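PDB 3NUT: precorrin-3 methylase from Rhodobacter capsulatus, which probably transfers a methyl group from S-adenosyl-L-methionine to a corrin-ring precursor on the pathway to adenosylcobalamin (vitamin B12). Local coordinates for residues K147-E150 with I151-R155. Residues are numbered along the deposited sequence; the frame is centred on the assembly and turned at random.
Sequences KPFE and ILEKR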
ATOM      1  N   LYS A 147      -7.626 -20.747  -2.986  1.00 71.02           N
ATOM      2  CA  LYS A 147      -8.202 -20.517  -4.318  1.00 71.20           C
ATOM      3  C   LYS A 147      -7.834 -21.662  -5.287  1.00 71.03           C
ATOM      4  O   LYS A 147      -6.764 -22.279  -5.157  1.00 71.37           O
ATOM      5  CB  LYS A 147      -7.711 -19.183  -4.900  1.00 71.32           C
ATOM      6  CG  LYS A 147      -7.982 -17.949  -4.036  1.00 71.66           C
ATOM      7  CD  LYS A 147      -7.992 -16.641  -4.852  1.00 73.12           C
ATOM      8  CE  LYS A 147      -6.580 -16.124  -5.212  1.00 73.30           C
ATOM      9  NZ  LYS A 147      -5.865 -16.939  -6.244  1.00 71.79           N
ATOM     10  N   PRO A 148      -8.727 -21.966  -6.249  1.00 70.57           N
ATOM     11  CA  PRO A 148      -8.253 -22.840  -7.323  1.00 69.84           C
ATOM     12  C   PRO A 148      -7.392 -22.004  -8.272  1.00 69.15           C
ATOM     13  O   PRO A 148      -7.687 -20.818  -8.483  1.00 69.19           O
ATOM     14  CB  PRO A 148      -9.547 -23.310  -8.004  1.00 69.94           C
ATOM     15  CG  PRO A 148     -10.577 -22.240  -7.690  1.00 70.20           C
ATOM     16  CD  PRO A 148     -10.144 -21.564  -6.408  1.00 70.67           C
ATOM     17  N   PHE A 149      -6.332 -22.603  -8.820  1.00 68.14           N
ATOM     18  CA  PHE A 149      -5.431 -21.911  -9.759  1.00 66.85           C
ATOM     19  C   PHE A 149      -6.201 -21.082 -10.807  1.00 66.06           C
ATOM     20  O   PHE A 149      -5.759 -20.007 -11.222  1.00 65.88           O
ATOM     21  CB  PHE A 149      -4.479 -22.907 -10.441  1.00 66.68           C
ATOM     22  CG  PHE A 149      -3.486 -22.253 -11.354  1.00 66.41           C
ATOM     23  CD1 PHE A 149      -2.266 -21.796 -10.861  1.00 65.85           C
ATOM     24  CD2 PHE A 149      -3.783 -22.061 -12.705  1.00 65.65           C
ATOM     25  CE1 PHE A 149      -1.353 -21.167 -11.703  1.00 65.09           C
ATOM     26  CE2 PHE A 149      -2.877 -21.434 -13.550  1.00 64.51           C
ATOM     27  CZ  PHE A 149      -1.663 -20.987 -13.048  1.00 64.64           C
ATOM     28  N   GLU A 150      -7.357 -21.598 -11.209  1.00 64.99           N
ATOM     29  CA  GLU A 150      -8.292 -20.926 -12.102  1.00 63.83           C
ATOM     30  C   GLU A 150      -8.456 -19.420 -11.822  1.00 62.25           C
ATOM     31  O   GLU A 150      -8.348 -18.607 -12.743  1.00 62.17           O
ATOM     32  CB  GLU A 150      -9.637 -21.645 -12.002  1.00 64.26           C
ATOM     33  CG  GLU A 150     -10.618 -21.376 -13.124  1.00 67.02           C
ATOM     34  CD  GLU A 150     -12.053 -21.688 -12.700  1.00 70.84           C
ATOM     35  OE1 GLU A 150     -12.648 -22.655 -13.245  1.00 71.15           O
ATOM     36  OE2 GLU A 150     -12.572 -20.979 -11.800  1.00 71.80           O
ATOM     37  N   ILE A 151      -8.703 -19.051 -10.563  1.00 60.37           N
ATOM     38  CA  ILE A 151      -8.951 -17.646 -10.206  1.00 58.49           C
ATOM     39  C   ILE A 151      -7.703 -16.750 -10.304  1.00 57.29           C
ATOM     40  O   ILE A 151      -7.769 -15.615 -10.795  1.00 56.61           O
ATOM     41  CB  ILE A 151      -9.569 -17.506  -8.805  1.00 58.90           C
ATOM     42  CG1 ILE A 151     -10.869 -18.329  -8.685  1.00 58.53           C
ATOM     43  CG2 ILE A 151      -9.771 -16.004  -8.444  1.00 58.59           C
ATOM     44  CD1 ILE A 151     -12.084 -17.776  -9.465  1.00 58.19           C
ATOM     45  N   LEU A 152      -6.577 -17.259  -9.825  1.00 55.68           N
ATOM     46  CA  LEU A 152      -5.288 -16.587  -9.980  1.00 54.63           C
ATOM     47  C   LEU A 152      -4.988 -16.232 -11.450  1.00 54.08           C
ATOM     48  O   LEU A 152      -4.447 -15.151 -11.760  1.00 53.86           O
ATOM     49  CB  LEU A 152      -4.174 -17.471  -9.406  1.00 54.19           C
ATOM     50  CG  LEU A 152      -2.759 -16.922  -9.511  1.00 54.12           C
ATOM     51  CD1 LEU A 152      -2.702 -15.508  -8.932  1.00 53.41           C
ATOM     52  CD2 LEU A 152      -1.736 -17.850  -8.834  1.00 52.98           C
ATOM     53  N   GLU A 153      -5.349 -17.148 -12.348  1.00 53.24           N
ATOM     54  CA  GLU A 153      -5.132 -16.965 -13.778  1.00 52.45           C
ATOM     55  C   GLU A 153      -6.039 -15.844 -14.301  1.00 51.14           C
ATOM     56  O   GLU A 153      -5.579 -14.944 -15.013  1.00 50.91           O
ATOM     57  CB  GLU A 153      -5.357 -18.289 -14.527  1.00 53.00           C
ATOM     58  CG  GLU A 153      -4.794 -18.310 -15.961  1.00 54.23           C
ATOM     59  CD  GLU A 153      -5.378 -19.423 -16.840  1.00 56.07           C
ATOM     60  OE1 GLU A 153      -4.844 -19.600 -17.963  1.00 57.90           O
ATOM     61  OE2 GLU A 153      -6.365 -20.099 -16.436  1.00 53.91           O
ATOM     62  N   LYS A 154      -7.314 -15.883 -13.922  1.00 49.55           N
ATOM     63  CA  LYS A 154      -8.248 -14.813 -14.281  1.00 48.44           C
ATOM     64  C   LYS A 154      -7.716 -13.443 -13.802  1.00 47.94           C
ATOM     65  O   LYS A 154      -7.884 -12.421 -14.488  1.00 48.16           O
ATOM     66  CB  LYS A 154      -9.650 -15.110 -13.722  1.00 48.28           C
ATOM     67  CG  LYS A 154     -10.670 -13.955 -13.836  1.00 48.12           C
ATOM     68  CD  LYS A 154     -12.022 -14.290 -13.196  1.00 46.03           C
ATOM     69  CE  LYS A 154     -11.956 -14.251 -11.666  1.00 46.90           C
ATOM     70  NZ  LYS A 154     -13.328 -14.392 -11.038  1.00 46.16           N
ATOM     71  N   ARG A 155      -7.048 -13.437 -12.646  1.00 46.41           N
ATOM     72  CA  ARG A 155      -6.522 -12.205 -12.079  1.00 45.49           C
ATOM     73  C   ARG A 155      -5.309 -11.760 -12.884  1.00 45.04           C
ATOM     74  O   ARG A 155      -5.220 -10.592 -13.271  1.00 44.23           O
ATOM     75  CB  ARG A 155      -6.156 -12.359 -10.588  1.00 44.90           C
ATOM     76  CG  ARG A 155      -7.339 -12.582  -9.650  1.00 43.88           C
ATOM     77  CD  ARG A 155      -7.943 -11.271  -9.142  1.00 42.63           C
ATOM     78  NE  ARG A 155      -9.228 -11.419  -8.451  1.00 40.19           N
ATOM     79  CZ  ARG A 155      -9.401 -12.082  -7.302  1.00 39.80           C
ATOM     80  NH1 ARG A 155      -8.358 -12.692  -6.718  1.00 35.09           N
ATOM     81  NH2 ARG A 155     -10.618 -12.132  -6.731  1.00 34.74           N
TER
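Lys-147 lies alongside Ile-151 and Leu-152 in the first turn of helix 149-161 and touches three residues of 151-155. Its CD meets the CG2 branch of Ile-151 at 4.1 Å, and the two side chains cross at about a right angle. Bends at chi3 (-78°) and chi4 (71°) then swing the tail back toward the helix, bringing NZ to 3.6 Å from CB of Leu-152, while CE passes close to NH1 of Arg-155. Replacing Lys-147 with an alanine would probably open a gap beside Ile-151 and Leu-152, with the minor CE contact to Arg-155 lost as well. The Arg-155 guanidinium has CG2 of Ile-151 over one face, 3.9 Å above its plane and displaced toward the rim of the group, and its NH1 forms a salt bridge with Asp-136 of the second subunit, which links the middle of the helix to that subunit. The Pro-148 ring lays CG and CD against CG1 of Ile-151, each 4.0 Å away. CE2 of the Phe-149 ring comes obliquely to within 4.1 Å of CB of Glu-153; Arg-182 makes a cation-pi contact with this ring. The helix is the crossover of a beta-alpha-beta unit, linking parallel strands 137-141 and 165-169 in the tetrapyrrole methylase fold. Its backbone bonds start with Ile-151 N to Pro-148 O (2.9 Å), an i to i+3 bond whose donor lies above the carbonyl plane. The i to i+4 pattern follows: Glu-153 N approaches Phe-149 O almost in line with the carbonyl (167°), and Lys-154 N bonds to Glu-150 O at 3.1 Å.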